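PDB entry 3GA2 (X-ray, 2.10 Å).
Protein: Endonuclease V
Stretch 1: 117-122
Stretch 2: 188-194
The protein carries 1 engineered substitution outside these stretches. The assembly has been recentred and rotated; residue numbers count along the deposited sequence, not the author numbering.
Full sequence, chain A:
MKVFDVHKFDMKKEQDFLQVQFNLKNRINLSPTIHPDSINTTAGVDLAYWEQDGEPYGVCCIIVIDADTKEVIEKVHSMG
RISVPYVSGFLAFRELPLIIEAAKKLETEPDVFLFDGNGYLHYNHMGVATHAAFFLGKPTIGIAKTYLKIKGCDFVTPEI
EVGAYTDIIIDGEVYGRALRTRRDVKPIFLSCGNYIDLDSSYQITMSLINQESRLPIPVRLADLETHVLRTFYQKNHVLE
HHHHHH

Stretch 1, residues 117-122: GNGYLH
Stretch 2, residues 188-194: IFLSCGN

The contact is organised around one small side chain, that of Ser191, whose hydroxyl sits against the loop backbone and a bound water at once. Ser191 OG accepts a hydrogen bond from Gly119 N at 2.9 Å, with an N-H...O angle of 135°, and donates to the water, whose oxygen lies 2.8 Å from Ser191 OG. That water spends its own two hydrogens on Asn118 OD1, at 2.6 Å from its oxygen, and on Phe189 O, at 2.8 Å. It thereby joins two acceptors, Asn118 OD1 and Phe189 O, that stand 4.4 Å apart and could not bond to each other directly.

The strand is extended from Ile188 (-109/168) through Phe189 (-116/111), Leu190 (-95/136), Ser191 (-148/151) and Cys192 (-67/155); Gly193 then takes -96/-84. Side chains alternate along its first part: the CA-to-CB bonds of Phe189 and Ser191 point toward the loop, that of Leu190 away. Residues 117-122 form no regular helix or strand. Asn118 is extended (-79/161), Gly119 adopts -125/-106, Tyr120 turns at -65/-27, and Leu121 follows at -78/81. In register, Gly119 CA lies 4.4 Å from Gly193 CA and Tyr120 CA 5.4 Å from Ser191 CA; Leu121 reaches back to Phe189, so across this short segment, Gly119 to Leu121 against Ser191 to Gly193, the loop runs roughly opposite to the strand, although the two stretches as a whole do not lie antiparallel.

The direct backbone link is Tyr120 N to Cys192 O, 2.8 Å long and well aligned at 158°. The same carbonyl receives a CA-H...O contact from Gly119, with CA to Cys192 O at 3.6 Å. Glycine suits this close approach: an ideal CB on Gly119 would lie 2.4 Å from Cys192 O, a clash, and 3.1 Å from both Gly193 CA and Ser191 OG.

Around these polar links the side chains pack closely. Ser191 takes the p rotamer (chi1 66°), and its CB packs 3.5 Å from Leu121 CB and 4.2 Å from Tyr120 CB. Leu121 is t,p (177°, 64°) and places CD2 3.9 Å from Phe189 CB, an apolar contact next to the water bridge. Phe189 is m (chi1 -57°, chi2 93°); its CB faces the loop while its ring leads away. Tyr120, t at -160° with chi2 66°, likewise starts toward the strand before its ring departs. Asn118 is m (-69°, chi2 -60°); its CB points sideways, yet its amide end comes nearer the strand, bringing OD1 to the water. Together the two stretches bury 283 Å², both sides summed.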

# COMPACT_ATOMS: atom_id res chain seq x y z
N GLY A 117 2.87 -2.32 0.23
CA GLY A 117 2.25 -3.27 1.16
C GLY A 117 1.05 -3.96 0.52
O GLY A 117 0.62 -3.59 -0.56
N ASN A 118 0.49 -4.97 1.19
CA ASN A 118 -0.66 -5.69 0.67
C ASN A 118 -2.00 -4.99 0.83
O ASN A 118 -2.17 -4.10 1.66
CB ASN A 118 -0.79 -7.07 1.31
CG ASN A 118 0.31 -8.02 0.89
OD1 ASN A 118 0.47 -8.33 -0.29
ND2 ASN A 118 1.08 -8.51 1.87
N GLY A 119 -2.96 -5.44 0.03
CA GLY A 119 -4.31 -4.91 0.08
C GLY A 119 -5.23 -6.10 0.29
O GLY A 119 -5.27 -6.68 1.38
N TYR A 120 -5.94 -6.49 -0.76
CA TYR A 120 -6.87 -7.61 -0.72
C TYR A 120 -6.14 -8.94 -0.47
O TYR A 120 -6.71 -9.89 0.07
CB TYR A 120 -7.64 -7.68 -2.03
CG TYR A 120 -8.94 -8.46 -1.97
CD1 TYR A 120 -10.01 -8.01 -1.20
CD2 TYR A 120 -9.09 -9.64 -2.69
CE1 TYR A 120 -11.21 -8.72 -1.14
CE2 TYR A 120 -10.28 -10.37 -2.64
CZ TYR A 120 -11.33 -9.90 -1.86
OH TYR A 120 -12.51 -10.61 -1.79
N LEU A 121 -4.87 -9.02 -0.87
CA LEU A 121 -4.08 -10.22 -0.66
C LEU A 121 -3.65 -10.22 0.80
O LEU A 121 -2.53 -9.84 1.15
CB LEU A 121 -2.85 -10.20 -1.57
CG LEU A 121 -1.82 -11.32 -1.49
CD1 LEU A 121 -2.40 -12.69 -1.89
CD2 LEU A 121 -0.69 -10.94 -2.43
N HIS A 122 -4.57 -10.66 1.65
CA HIS A 122 -4.33 -10.68 3.08
C HIS A 122 -5.27 -11.69 3.73
O HIS A 122 -6.37 -11.92 3.22
CB HIS A 122 -4.56 -9.27 3.65
CG HIS A 122 -4.51 -9.20 5.14
ND1 HIS A 122 -5.62 -9.42 5.93
CD2 HIS A 122 -3.49 -8.95 5.98
CE1 HIS A 122 -5.28 -9.31 7.20
NE2 HIS A 122 -3.99 -9.03 7.26
N ILE A 188 6.73 -8.92 -7.88
CA ILE A 188 6.06 -8.25 -6.78
C ILE A 188 4.69 -8.90 -6.65
O ILE A 188 4.27 -9.65 -7.53
CB ILE A 188 5.88 -6.74 -7.03
CG1 ILE A 188 5.16 -6.51 -8.36
CG2 ILE A 188 7.24 -6.04 -6.99
CD1 ILE A 188 4.54 -5.15 -8.47
N PHE A 189 4.00 -8.62 -5.56
CA PHE A 189 2.69 -9.19 -5.33
C PHE A 189 1.62 -8.13 -5.30
O PHE A 189 1.54 -7.32 -4.39
CB PHE A 189 2.74 -10.04 -4.07
CG PHE A 189 3.78 -11.10 -4.14
CD1 PHE A 189 5.06 -10.86 -3.63
CD2 PHE A 189 3.54 -12.27 -4.83
CE1 PHE A 189 6.08 -11.79 -3.83
CE2 PHE A 189 4.55 -13.20 -5.04
CZ PHE A 189 5.83 -12.96 -4.54
N LEU A 190 0.81 -8.17 -6.34
CA LEU A 190 -0.25 -7.21 -6.57
C LEU A 190 -1.62 -7.62 -6.08
O LEU A 190 -2.05 -8.76 -6.28
CB LEU A 190 -0.35 -6.93 -8.07
CG LEU A 190 -1.48 -6.01 -8.55
CD1 LEU A 190 -1.07 -4.57 -8.31
CD2 LEU A 190 -1.75 -6.23 -10.04
N SER A 191 -2.30 -6.68 -5.45
CA SER A 191 -3.66 -6.92 -4.99
C SER A 191 -4.41 -5.61 -5.06
O SER A 191 -3.81 -4.53 -4.96
CB SER A 191 -3.68 -7.45 -3.55
OG SER A 191 -3.20 -6.50 -2.63
N CYS A 192 -5.71 -5.70 -5.26
CA CYS A 192 -6.52 -4.49 -5.28
C CYS A 192 -6.45 -3.99 -3.86
O CYS A 192 -6.19 -4.76 -2.93
CB CYS A 192 -7.98 -4.80 -5.58
SG CYS A 192 -8.34 -5.34 -7.25
N GLY A 193 -6.65 -2.69 -3.69
CA GLY A 193 -6.70 -2.12 -2.36
C GLY A 193 -8.20 -2.11 -2.13
O GLY A 193 -8.75 -3.03 -1.53
N ASN A 194 -8.87 -1.07 -2.62
CA ASN A 194 -10.32 -0.96 -2.53
C ASN A 194 -10.78 0.03 -3.59
O ASN A 194 -10.01 0.90 -4.01
CB ASN A 194 -10.78 -0.52 -1.13
CG ASN A 194 -12.28 -0.69 -0.92
OD1 ASN A 194 -12.94 -1.41 -1.67
ND2 ASN A 194 -12.82 -0.05 0.12
O HOH W 1 -0.44 -7.15 -2.47